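Local coordinates for dihydrodipicolinate synthase (Bacillus anthracis, PDB 1XKY), which probably catalyses the condensation of pyruvate with aspartate semialdehyde in lysine biosynthesis, working as a tetramer of TIM-barrel subunits, at residues I16-V21 with N45-I50; L38-I43 with V75-K80; A86-N91 with V111-P116; P140-N145 with I168-D173. All coordinates share one frame; numbering follows the deposited sequence.

Contact 1 (I16-V21 with N45-I50); sequences IATAMV and NGTTAI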
loop_
_atom_site.group_PDB
_atom_site.type_symbol
_atom_site.label_atom_id
_atom_site.label_comp_id
_atom_site.label_asym_id
_atom_site.label_seq_id
_atom_site.Cartn_x
_atom_site.Cartn_y
_atom_site.Cartn_z
ATOM N N ILE A 16 -25.482 -8.245 -16.388
ATOM C CA ILE A 16 -25.650 -7.639 -15.058
ATOM C C ILE A 16 -26.183 -8.633 -14.022
ATOM O O ILE A 16 -27.391 -8.727 -13.794
ATOM C CB ILE A 16 -26.584 -6.412 -15.084
ATOM C CG1 ILE A 16 -26.150 -5.418 -16.176
ATOM C CG2 ILE A 16 -26.587 -5.729 -13.700
ATOM C CD1 ILE A 16 -27.049 -4.218 -16.332
ATOM N N ALA A 17 -25.273 -9.373 -13.395
ATOM C CA ALA A 17 -25.618 -10.130 -12.196
ATOM C C ALA A 17 -25.682 -9.152 -11.035
ATOM O O ALA A 17 -24.930 -8.177 -10.991
ATOM C CB ALA A 17 -24.603 -11.235 -11.930
ATOM N N THR A 18 -26.609 -9.378 -10.113
ATOM C CA THR A 18 -26.779 -8.482 -8.995
ATOM C C THR A 18 -26.498 -9.213 -7.699
ATOM O O THR A 18 -27.048 -10.301 -7.450
ATOM C CB THR A 18 -28.185 -7.842 -8.976
ATOM O OG1 THR A 18 -28.339 -7.028 -10.143
ATOM C CG2 THR A 18 -28.380 -6.984 -7.737
ATOM N N ALA A 19 -25.604 -8.606 -6.911
ATOM C CA ALA A 19 -25.256 -9.049 -5.566
ATOM C C ALA A 19 -26.325 -8.562 -4.604
ATOM O O ALA A 19 -26.196 -7.503 -3.988
ATOM C CB ALA A 19 -23.887 -8.504 -5.160
ATOM N N MET A 20 -27.376 -9.358 -4.470
ATOM C CA MET A 20 -28.600 -8.914 -3.820
ATOM C C MET A 20 -28.466 -8.778 -2.311
ATOM O O MET A 20 -27.950 -9.668 -1.642
ATOM C CB MET A 20 -29.735 -9.889 -4.131
ATOM C CG MET A 20 -31.094 -9.334 -3.851
ATOM S SD MET A 20 -32.387 -10.538 -4.164
ATOM C CE MET A 20 -32.066 -11.747 -2.893
ATOM N N VAL A 21 -28.965 -7.665 -1.782
ATOM C CA VAL A 21 -29.117 -7.493 -0.344
ATOM C C VAL A 21 -30.134 -8.488 0.223
ATOM O O VAL A 21 -30.994 -9.008 -0.493
ATOM C CB VAL A 21 -29.524 -6.026 0.042
ATOM C CG1 VAL A 21 -28.478 -5.042 -0.442
ATOM C CG2 VAL A 21 -30.919 -5.659 -0.504
ATOM N N ASN A 45 -35.725 -4.553 -13.728
ATOM C CA ASN A 45 -34.808 -3.422 -13.805
ATOM C C ASN A 45 -33.391 -3.819 -14.248
ATOM O O ASN A 45 -32.404 -3.314 -13.732
ATOM C CB ASN A 45 -34.803 -2.674 -12.465
ATOM C CG ASN A 45 -36.033 -1.805 -12.288
ATOM O OD1 ASN A 45 -36.029 -0.643 -12.685
ATOM N ND2 ASN A 45 -37.104 -2.370 -11.730
ATOM N N GLY A 46 -33.302 -4.719 -15.221
ATOM C CA GLY A 46 -32.034 -5.026 -15.894
ATOM C C GLY A 46 -31.149 -6.117 -15.304
ATOM O O GLY A 46 -30.100 -6.434 -15.880
ATOM N N THR A 47 -31.551 -6.700 -14.173
ATOM C CA THR A 47 -30.770 -7.789 -13.552
ATOM C C THR A 47 -30.925 -9.088 -14.348
ATOM O O THR A 47 -32.049 -9.520 -14.627
ATOM C CB THR A 47 -31.167 -8.007 -12.064
ATOM O OG1 THR A 47 -30.723 -6.891 -11.279
ATOM C CG2 THR A 47 -30.550 -9.287 -11.487
ATOM N N THR A 48 -29.794 -9.701 -14.718
ATOM C CA THR A 48 -29.786 -10.913 -15.556
ATOM C C THR A 48 -29.423 -12.195 -14.793
ATOM O O THR A 48 -29.488 -13.290 -15.346
ATOM C CB THR A 48 -28.825 -10.764 -16.771
ATOM O OG1 THR A 48 -27.465 -10.618 -16.330
ATOM C CG2 THR A 48 -29.201 -9.572 -17.607
ATOM N N ALA A 49 -29.021 -12.043 -13.535
ATOM C CA ALA A 49 -28.693 -13.161 -12.656
ATOM C C ALA A 49 -28.691 -12.626 -11.237
ATOM O O ALA A 49 -28.338 -11.466 -11.015
ATOM C CB ALA A 49 -27.328 -13.766 -13.003
ATOM N N ILE A 50 -29.093 -13.451 -10.279
ATOM C CA ILE A 50 -29.104 -13.018 -8.890
ATOM C C ILE A 50 -28.126 -13.824 -8.046
ATOM O O ILE A 50 -28.209 -15.049 -7.995
ATOM C CB ILE A 50 -30.513 -13.097 -8.277
ATOM C CG1 ILE A 50 -31.432 -12.087 -8.967
ATOM C CG2 ILE A 50 -30.460 -12.826 -6.760
ATOM C CD1 ILE A 50 -32.871 -12.178 -8.544
#

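Contact 2 (L38-I43 with V75-K80); sequences LVNYLI and VSVVDK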
loop_
_atom_site.group_PDB
_atom_site.type_symbol
_atom_site.label_atom_id
_atom_site.label_comp_id
_atom_site.label_asym_id
_atom_site.label_seq_id
_atom_site.Cartn_x
_atom_site.Cartn_y
_atom_site.Cartn_z
ATOM N N LEU A 38 -38.277 -7.452 -3.809
ATOM C CA LEU A 38 -36.954 -7.058 -4.300
ATOM C C LEU A 38 -36.526 -7.867 -5.521
ATOM O O LEU A 38 -36.007 -7.307 -6.480
ATOM C CB LEU A 38 -35.893 -7.201 -3.195
ATOM C CG LEU A 38 -34.442 -6.922 -3.626
ATOM C CD1 LEU A 38 -34.297 -5.497 -4.106
ATOM C CD2 LEU A 38 -33.476 -7.200 -2.481
ATOM N N VAL A 39 -36.723 -9.182 -5.468
ATOM C CA VAL A 39 -36.369 -10.067 -6.588
ATOM C C VAL A 39 -37.114 -9.662 -7.862
ATOM O O VAL A 39 -36.510 -9.538 -8.932
ATOM C CB VAL A 39 -36.644 -11.548 -6.259
ATOM C CG1 VAL A 39 -36.554 -12.415 -7.508
ATOM C CG2 VAL A 39 -35.659 -12.054 -5.199
ATOM N N ASN A 40 -38.415 -9.425 -7.739
ATOM C CA ASN A 40 -39.217 -9.016 -8.903
ATOM C C ASN A 40 -38.801 -7.658 -9.460
ATOM O O ASN A 40 -38.716 -7.471 -10.689
ATOM C CB ASN A 40 -40.705 -9.034 -8.555
ATOM C CG ASN A 40 -41.257 -10.443 -8.500
ATOM O OD1 ASN A 40 -41.044 -11.234 -9.419
ATOM N ND2 ASN A 40 -41.957 -10.769 -7.424
ATOM N N TYR A 41 -38.530 -6.726 -8.549
ATOM C CA TYR A 41 -38.002 -5.419 -8.928
ATOM C C TYR A 41 -36.704 -5.545 -9.748
ATOM O O TYR A 41 -36.574 -4.958 -10.836
ATOM C CB TYR A 41 -37.782 -4.539 -7.688
ATOM C CG TYR A 41 -36.988 -3.289 -8.014
ATOM C CD1 TYR A 41 -37.619 -2.146 -8.500
ATOM C CD2 TYR A 41 -35.603 -3.275 -7.887
ATOM C CE1 TYR A 41 -36.889 -1.006 -8.831
ATOM C CE2 TYR A 41 -34.861 -2.140 -8.205
ATOM C CZ TYR A 41 -35.505 -1.006 -8.681
ATOM O OH TYR A 41 -34.764 0.123 -9.006
ATOM N N LEU A 42 -35.750 -6.319 -9.243
ATOM C CA LEU A 42 -34.457 -6.458 -9.928
ATOM C C LEU A 42 -34.620 -7.016 -11.336
ATOM O O LEU A 42 -34.062 -6.475 -12.293
ATOM C CB LEU A 42 -33.489 -7.329 -9.117
ATOM C CG LEU A 42 -33.039 -6.716 -7.783
ATOM C CD1 LEU A 42 -32.208 -7.729 -6.997
ATOM C CD2 LEU A 42 -32.285 -5.418 -7.998
ATOM N N ILE A 43 -35.411 -8.078 -11.461
ATOM C CA ILE A 43 -35.636 -8.714 -12.753
ATOM C C ILE A 43 -36.274 -7.754 -13.782
ATOM O O ILE A 43 -35.944 -7.822 -14.965
ATOM C CB ILE A 43 -36.437 -10.033 -12.595
ATOM C CG1 ILE A 43 -35.589 -11.068 -11.837
ATOM C CG2 ILE A 43 -36.849 -10.591 -13.949
ATOM C CD1 ILE A 43 -36.351 -12.323 -11.418
ATOM N N VAL A 75 -35.063 -19.086 -5.091
ATOM C CA VAL A 75 -35.291 -20.049 -6.168
ATOM C C VAL A 75 -36.781 -20.103 -6.541
ATOM O O VAL A 75 -37.134 -20.095 -7.723
ATOM C CB VAL A 75 -34.757 -21.465 -5.775
ATOM C CG1 VAL A 75 -35.358 -22.569 -6.658
ATOM C CG2 VAL A 75 -33.237 -21.487 -5.839
ATOM N N SER A 76 -37.640 -20.144 -5.526
ATOM C CA SER A 76 -39.095 -20.171 -5.721
ATOM C C SER A 76 -39.611 -18.929 -6.451
ATOM O O SER A 76 -40.347 -19.042 -7.424
ATOM C CB SER A 76 -39.809 -20.309 -4.368
ATOM O OG SER A 76 -41.219 -20.232 -4.529
ATOM N N VAL A 77 -39.235 -17.748 -5.970
ATOM C CA VAL A 77 -39.716 -16.495 -6.548
ATOM C C VAL A 77 -39.175 -16.314 -7.965
ATOM O O VAL A 77 -39.927 -15.960 -8.879
ATOM C CB VAL A 77 -39.361 -15.270 -5.662
ATOM C CG1 VAL A 77 -39.784 -13.961 -6.334
ATOM C CG2 VAL A 77 -40.036 -15.391 -4.312
ATOM N N VAL A 78 -37.885 -16.579 -8.148
ATOM C CA VAL A 78 -37.241 -16.398 -9.455
ATOM C C VAL A 78 -37.887 -17.263 -10.541
ATOM O O VAL A 78 -38.044 -16.811 -11.681
ATOM C CB VAL A 78 -35.719 -16.638 -9.360
ATOM C CG1 VAL A 78 -35.082 -16.730 -10.726
ATOM C CG2 VAL A 78 -35.086 -15.517 -8.564
ATOM N N ASP A 79 -38.273 -18.487 -10.182
ATOM C CA ASP A 79 -39.064 -19.344 -11.066
ATOM C C ASP A 79 -38.366 -19.496 -12.431
ATOM O O ASP A 79 -38.990 -19.370 -13.479
ATOM C CB ASP A 79 -40.481 -18.751 -11.206
ATOM C CG ASP A 79 -41.477 -19.714 -11.830
ATOM O OD1 ASP A 79 -42.402 -19.226 -12.507
ATOM O OD2 ASP A 79 -41.346 -20.941 -11.656
ATOM N N LYS A 80 -37.057 -19.732 -12.383
ATOM C CA LYS A 80 -36.217 -19.976 -13.561
ATOM C C LYS A 80 -36.085 -18.821 -14.574
ATOM O O LYS A 80 -35.588 -19.030 -15.678
ATOM C CB LYS A 80 -36.657 -21.276 -14.265
ATOM C CG LYS A 80 -36.387 -22.532 -13.444
ATOM C CD LYS A 80 -34.893 -22.842 -13.362
ATOM C CE LYS A 80 -34.625 -24.013 -12.427
ATOM N NZ LYS A 80 -33.170 -24.161 -12.146
#

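Contact 3 (A86-N91 with V111-P116); sequences AGTGSN and VMLVAP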
loop_
_atom_site.group_PDB
_atom_site.type_symbol
_atom_site.label_atom_id
_atom_site.label_comp_id
_atom_site.label_asym_id
_atom_site.label_seq_id
_atom_site.Cartn_x
_atom_site.Cartn_y
_atom_site.Cartn_z
ATOM N N ALA A 86 -25.811 -18.991 -5.432
ATOM C CA ALA A 86 -25.738 -18.964 -3.968
ATOM C C ALA A 86 -24.303 -18.780 -3.463
ATOM O O ALA A 86 -23.384 -19.443 -3.932
ATOM C CB ALA A 86 -26.322 -20.235 -3.395
ATOM N N GLY A 87 -24.127 -17.900 -2.486
ATOM C CA GLY A 87 -22.805 -17.609 -1.935
ATOM C C GLY A 87 -22.408 -18.616 -0.872
ATOM O O GLY A 87 -22.479 -18.326 0.324
ATOM N N THR A 88 -21.957 -19.791 -1.304
ATOM C CA THR A 88 -21.770 -20.918 -0.385
ATOM C C THR A 88 -20.343 -21.055 0.168
ATOM O O THR A 88 -20.122 -21.758 1.167
ATOM C CB THR A 88 -22.179 -22.243 -1.047
ATOM O OG1 THR A 88 -21.372 -22.471 -2.203
ATOM C CG2 THR A 88 -23.643 -22.229 -1.439
ATOM N N GLY A 89 -19.387 -20.378 -0.468
ATOM C CA GLY A 89 -17.989 -20.462 -0.063
ATOM C C GLY A 89 -17.647 -19.629 1.161
ATOM O O GLY A 89 -18.010 -18.457 1.245
ATOM N N SER A 90 -16.964 -20.254 2.119
ATOM C CA SER A 90 -16.399 -19.554 3.270
ATOM C C SER A 90 -14.880 -19.792 3.293
ATOM O O SER A 90 -14.297 -20.228 2.296
ATOM C CB SER A 90 -17.085 -20.010 4.570
ATOM O OG SER A 90 -16.860 -21.380 4.858
ATOM N N ASN A 91 -14.248 -19.491 4.422
ATOM C CA ASN A 91 -12.824 -19.755 4.627
ATOM C C ASN A 91 -12.529 -21.127 5.262
ATOM O O ASN A 91 -11.396 -21.399 5.684
ATOM C CB ASN A 91 -12.179 -18.613 5.431
ATOM C CG ASN A 91 -12.686 -18.513 6.867
ATOM O OD1 ASN A 91 -12.182 -17.690 7.645
ATOM N ND2 ASN A 91 -13.667 -19.334 7.234
ATOM N N VAL A 111 -23.073 -21.761 -7.743
ATOM C CA VAL A 111 -22.582 -21.254 -6.472
ATOM C C VAL A 111 -21.415 -20.288 -6.681
ATOM O O VAL A 111 -20.665 -20.410 -7.652
ATOM C CB VAL A 111 -22.198 -22.397 -5.490
ATOM C CG1 VAL A 111 -23.416 -23.227 -5.135
ATOM C CG2 VAL A 111 -21.086 -23.272 -6.059
ATOM N N MET A 112 -21.308 -19.317 -5.770
ATOM C CA MET A 112 -20.204 -18.367 -5.727
ATOM C C MET A 112 -19.270 -18.779 -4.597
ATOM O O MET A 112 -19.718 -18.975 -3.463
ATOM C CB MET A 112 -20.731 -16.948 -5.467
ATOM C CG MET A 112 -19.669 -15.848 -5.441
ATOM S SD MET A 112 -19.245 -15.246 -7.084
ATOM C CE MET A 112 -20.518 -14.020 -7.352
ATOM N N LEU A 113 -17.977 -18.890 -4.913
ATOM C CA LEU A 113 -16.949 -19.275 -3.942
ATOM C C LEU A 113 -15.886 -18.177 -3.808
ATOM O O LEU A 113 -15.086 -17.952 -4.720
ATOM C CB LEU A 113 -16.290 -20.593 -4.381
ATOM C CG LEU A 113 -17.218 -21.797 -4.620
ATOM C CD1 LEU A 113 -16.399 -23.019 -5.012
ATOM C CD2 LEU A 113 -18.064 -22.117 -3.395
ATOM N N VAL A 114 -15.887 -17.504 -2.660
ATOM C CA VAL A 114 -14.952 -16.427 -2.375
ATOM C C VAL A 114 -13.566 -16.956 -1.973
ATOM O O VAL A 114 -13.451 -18.016 -1.370
ATOM C CB VAL A 114 -15.534 -15.480 -1.268
ATOM C CG1 VAL A 114 -15.475 -16.137 0.117
ATOM C CG2 VAL A 114 -14.835 -14.132 -1.281
ATOM N N ALA A 115 -12.515 -16.219 -2.334
ATOM C CA ALA A 115 -11.189 -16.455 -1.760
ATOM C C ALA A 115 -11.304 -16.436 -0.230
ATOM O O ALA A 115 -11.807 -15.460 0.336
ATOM C CB ALA A 115 -10.206 -15.378 -2.233
ATOM N N PRO A 116 -10.886 -17.523 0.447
ATOM C CA PRO A 116 -10.919 -17.529 1.909
ATOM C C PRO A 116 -10.307 -16.278 2.529
ATOM O O PRO A 116 -9.170 -15.901 2.212
ATOM C CB PRO A 116 -10.104 -18.770 2.273
ATOM C CG PRO A 116 -10.377 -19.699 1.165
ATOM C CD PRO A 116 -10.393 -18.806 -0.072
HETATM O O HOH W 1 -18.449 -17.484 -1.284
HETATM O O HOH W 2 -14.831 -20.111 -0.493
#

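Contact 4 (P140-N145 with I168-D173); sequences PVMLYN and IVAIKD. With K (potassium ion), chain F.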
loop_
_atom_site.group_PDB
_atom_site.type_symbol
_atom_site.label_atom_id
_atom_site.label_comp_id
_atom_site.label_asym_id
_atom_site.label_seq_id
_atom_site.Cartn_x
_atom_site.Cartn_y
_atom_site.Cartn_z
ATOM N N PRO A 140 -22.515 -25.390 -11.788
ATOM C CA PRO A 140 -21.499 -24.428 -12.177
ATOM C C PRO A 140 -20.993 -23.597 -10.990
ATOM O O PRO A 140 -21.755 -23.302 -10.044
ATOM C CB PRO A 140 -22.226 -23.530 -13.186
ATOM C CG PRO A 140 -23.370 -24.321 -13.658
ATOM C CD PRO A 140 -23.773 -25.185 -12.527
ATOM N N VAL A 141 -19.715 -23.230 -11.057
ATOM C CA VAL A 141 -19.045 -22.478 -10.004
ATOM C C VAL A 141 -18.457 -21.171 -10.556
ATOM O O VAL A 141 -17.783 -21.164 -11.599
ATOM C CB VAL A 141 -17.909 -23.317 -9.362
ATOM C CG1 VAL A 141 -17.063 -22.468 -8.413
ATOM C CG2 VAL A 141 -18.480 -24.522 -8.650
ATOM N N MET A 142 -18.719 -20.077 -9.841
ATOM C CA MET A 142 -18.100 -18.785 -10.094
ATOM C C MET A 142 -17.169 -18.485 -8.921
ATOM O O MET A 142 -17.582 -18.501 -7.758
ATOM C CB MET A 142 -19.155 -17.680 -10.235
ATOM C CG MET A 142 -18.583 -16.274 -10.492
ATOM S SD MET A 142 -19.827 -14.957 -10.679
ATOM C CE MET A 142 -20.426 -15.273 -12.325
ATOM N N LEU A 143 -15.903 -18.231 -9.242
ATOM C CA LEU A 143 -14.925 -17.800 -8.260
ATOM C C LEU A 143 -15.114 -16.314 -7.957
ATOM O O LEU A 143 -15.609 -15.555 -8.790
ATOM C CB LEU A 143 -13.514 -18.037 -8.792
ATOM C CG LEU A 143 -13.119 -19.448 -9.214
ATOM C CD1 LEU A 143 -11.723 -19.411 -9.808
ATOM C CD2 LEU A 143 -13.178 -20.416 -8.052
ATOM N N TYR A 144 -14.705 -15.899 -6.764
ATOM C CA TYR A 144 -14.812 -14.507 -6.362
ATOM C C TYR A 144 -13.476 -14.045 -5.793
ATOM O O TYR A 144 -13.078 -14.449 -4.694
ATOM C CB TYR A 144 -15.963 -14.352 -5.360
ATOM C CG TYR A 144 -16.261 -12.949 -4.859
ATOM C CD1 TYR A 144 -15.718 -11.811 -5.461
ATOM C CD2 TYR A 144 -17.146 -12.766 -3.795
ATOM C CE1 TYR A 144 -16.024 -10.539 -4.995
ATOM C CE2 TYR A 144 -17.455 -11.500 -3.324
ATOM C CZ TYR A 144 -16.892 -10.393 -3.925
ATOM O OH TYR A 144 -17.210 -9.138 -3.453
ATOM N N ASN A 145 -12.783 -13.217 -6.576
ATOM C CA ASN A 145 -11.529 -12.588 -6.163
ATOM C C ASN A 145 -11.839 -11.228 -5.534
ATOM O O ASN A 145 -12.426 -10.351 -6.182
ATOM C CB ASN A 145 -10.609 -12.413 -7.375
ATOM C CG ASN A 145 -9.264 -11.818 -7.016
ATOM O OD1 ASN A 145 -8.569 -12.303 -6.122
ATOM N ND2 ASN A 145 -8.888 -10.758 -7.715
ATOM N N ILE A 168 -16.094 -25.121 -13.146
ATOM C CA ILE A 168 -15.664 -23.765 -12.767
ATOM C C ILE A 168 -15.668 -22.913 -14.039
ATOM O O ILE A 168 -14.769 -23.027 -14.887
ATOM C CB ILE A 168 -14.285 -23.739 -12.057
ATOM C CG1 ILE A 168 -14.302 -24.672 -10.840
ATOM C CG2 ILE A 168 -13.951 -22.299 -11.635
ATOM C CD1 ILE A 168 -13.027 -24.701 -10.014
ATOM N N VAL A 169 -16.698 -22.076 -14.165
ATOM C CA VAL A 169 -17.068 -21.461 -15.442
ATOM C C VAL A 169 -16.894 -19.941 -15.523
ATOM O O VAL A 169 -16.980 -19.362 -16.615
ATOM C CB VAL A 169 -18.531 -21.829 -15.832
ATOM C CG1 VAL A 169 -18.703 -23.333 -15.916
ATOM C CG2 VAL A 169 -19.569 -21.224 -14.854
ATOM N N ALA A 170 -16.645 -19.294 -14.388
ATOM C CA ALA A 170 -16.564 -17.834 -14.355
ATOM C C ALA A 170 -15.854 -17.330 -13.106
ATOM O O ALA A 170 -15.647 -18.083 -12.153
ATOM C CB ALA A 170 -17.961 -17.223 -14.448
ATOM N N ILE A 171 -15.473 -16.052 -13.138
ATOM C CA ILE A 171 -14.905 -15.373 -11.980
ATOM C C ILE A 171 -15.487 -13.961 -11.865
ATOM O O ILE A 171 -15.651 -13.256 -12.869
ATOM C CB ILE A 171 -13.347 -15.348 -12.017
ATOM C CG1 ILE A 171 -12.772 -14.662 -10.764
ATOM C CG2 ILE A 171 -12.837 -14.690 -13.296
ATOM C CD1 ILE A 171 -11.317 -14.980 -10.519
ATOM N N LYS A 172 -15.862 -13.596 -10.644
ATOM C CA LYS A 172 -16.147 -12.207 -10.288
ATOM C C LYS A 172 -14.824 -11.626 -9.807
ATOM O O LYS A 172 -14.319 -12.023 -8.761
ATOM C CB LYS A 172 -17.207 -12.132 -9.173
ATOM C CG LYS A 172 -17.459 -10.724 -8.634
ATOM C CD LYS A 172 -18.425 -10.714 -7.465
ATOM C CE LYS A 172 -18.629 -9.285 -6.932
ATOM N NZ LYS A 172 -19.614 -9.240 -5.808
ATOM N N ASP A 173 -14.252 -10.705 -10.574
ATOM C CA ASP A 173 -12.938 -10.154 -10.231
ATOM C C ASP A 173 -13.049 -8.751 -9.641
ATOM O O ASP A 173 -13.126 -7.761 -10.375
ATOM C CB ASP A 173 -12.006 -10.153 -11.457
ATOM C CG ASP A 173 -10.543 -9.920 -11.077
ATOM O OD1 ASP A 173 -10.278 -9.408 -9.965
ATOM O OD2 ASP A 173 -9.655 -10.241 -11.897
HETATM K K K F . -14.354 -24.793 -16.912
HETATM O O HOH W 3 -15.535 -22.679 -18.555
HETATM O O HOH W 4 -13.833 -26.609 -18.743
#

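Contact 1 (I16-V21 with N45-I50)
Peptide carbonyls are the flat groups that meet here: Thr-48 N reaches Ile-16 O at 2.8 Å, tilted 34° from the plane of that carbonyl, and Thr-18 N reaches Ala-49 O at 2.9 Å, 22° out of its plane. Together they tie the first strand of the barrel to the approach and start of the second, in parallel. Ile-16 is held at its N as well, since Thr-48 OG1 accepts from it at 3.1 Å; that hydroxyl also bonds to Phe-13 O. Two residues along from Ile-16, the side chain of Thr-18 crosses that of Thr-47 at about a right angle, and their OG1 atoms hydrogen-bond at 2.6 Å. With OG1 anti to its carbonyl carbon (chi1 -64°), the Thr-18 hydroxyl also hydrogen-bonds Ser-218 OG. Ala-49 N is buried by the contact and has no partner. Apolar touches fill in the rest: Ala-17 CB on Ala-49 CB at 3.9 Å, and Met-20 SD against Ile-50 CG2 at 4.0 Å. The two strands and helix 32-44 form a beta-alpha-beta unit, with Met-20 and Thr-47 resting on that helix, while helix 218-234 packs against Ile-16 and Thr-18.

Contact 2 (L38-I43 with V75-K80)
Val-39 pushes its CG1 branch into the angle between two neighbouring valines, overlapping Val-78 CG2 at 3.6 Å and Val-77 CG1 at 3.8 Å. This is a helix-helix contact in the outer layer of a TIM barrel, where helix 32-44 lies beside the C-terminal turn of helix 64-78. CG1 of Val-39 stands anti to the backbone N (chi1 168°), and that branch does the touching. It meets Val-78 at about a right angle and Val-77 more obliquely, with Val-39 CB also close to Val-77 CG1. The methyl Val-78 CG2 is the one beside its own backbone N, and a turn further along the first helix Ile-43 CD1 approaches it loosely, at 4.5 Å. The contact between the two segments is all van der Waals, and it covers only a modest area. Val-39 and Val-78 both also touch Ile-50 of strand 49-52, which brings the barrel wall into the same cluster. Arg-81, just past the second segment, supplies polar partners: it hydrogen-bonds Asn-40 OD1 and also takes the carbonyl oxygens of Val-77 and Val-78, at the end of their helix. There Asp-79 leaves helical geometry with a positive phi of 54°, although its N still bonds back to Val-75 O. With OD1 engaged by Arg-81, the amide nitrogen is left beside a methyl: Asn-40 ND2 lies 4.0 Å from Val-77 CG1.

Contact 3 (A86-N91 with V111-P116)
The beta-alpha-beta unit of strand 84-87, helix 93-105 and strand 110-114 brings Ala-86 and Met-112 together, Met-112 N donating to Ala-86 O at 2.8 Å. Beyond this bond the regular ladder breaks off although the chains stay side by side; Gly-87 is the centre of an inverse gamma turn. Met-112 O then receives weak bonds from the backbone N atoms of Thr-88 and Gly-89, the latter at 3.3 Å, and a third bond from a water. That water also donates to Gly-89 O at 2.7 Å and accepts from Val-114 N at 2.9 Å; a second donates to Ser-90 O and, at 2.7 Å, to Val-114 O. Gly-89, without a side chain, lets its CA come within 4.2 Å of Leu-113 CA. Thr-88 puts OG1 between its backbone N and carbonyl carbon (chi1 60°), where it lies 3.4 Å from Val-111 CB, touches Leu-113 CD2 as well, and hydrogen-bonds Thr-100 of the covering helix. At the far end Pro-116 CB packs on Asn-91 CB at 3.8 Å. Asn-91, Val-114 and Pro-116 also touch Pro-60, Tyr-118 and Pro-280 of a second subunit, so this end reaches a subunit interface. Neighbouring parallel strands joined through a covering helix, here the third and fourth of the closed sheet, are the repeating beta-alpha-beta element of the TIM barrel.

Contact 4 (P140-N145 with I168-D173)
Pro-140 opens the contact by setting CB against Val-169 CG2 at 3.9 Å. Val-141 O next accepts from Val-169 N; the register then slips by one residue before Met-142, a beta bulge. Beside it, Ile-168 turns its own carbonyl to a potassium ion, with O at 2.7 Å; two waters and the carbonyl oxygens of Ser-163, Ile-165 and Glu-166, from the end of helix 156-163 and the link to the strand, complete the site. Met-142, bent at its last torsion, lays CE on Ala-170 CB at 3.8 Å. Leu-143 bonds by both N and O, to Ala-170 O and Lys-172 N, the latter 2.7 Å from Leu-143 O, while its CG meets Ile-168 CG2. Tyr-144 lies alongside Lys-172, whose fully extended chain carries CD over one ring face, 3.7 Å from the centroid and offset toward the rim: a CH-pi contact. A lysine here, on the sixth barrel strand beside a tyrosine, is consistent with the Schiff-base lysine of this family. Asn-145 ends the walk, its N bonding Lys-172 O and its ND2 bonding Asp-173 OD1 at 3.0 Å from above the carboxylate plane; that oxygen also accepts from Gly-175 N. Strand 110-114 flanks the pair through Met-142 and Tyr-144, while Leu-143, Ile-168 and Ile-171 pack on helix 156-163 and Asp-173 on helix 178-187.

Contacts 1, 3 and 4 are buried pairings of neighbouring barrel strands and share one closed parallel sheet; contact 2, farther from the centre and partly buried, belongs to the helical layer outside it. Contact 1 and contact 2 interlock through helix 32-44, where Met-20 and Val-21 pack on Leu-38. Contacts 3 and 4 are adjacent in the sheet, joined by backbone bonding between Leu-113 and both Met-142 and Tyr-144. Chemistry follows place: contact 4 pairs a full backbone ladder with a lysine over a tyrosine ring and a metal-bound carbonyl, threonine hydroxyls supplement backbone bonds in contact 1, bridging waters replace them near the subunit interface in contact 3, and contact 2 relies on aliphatic methyls.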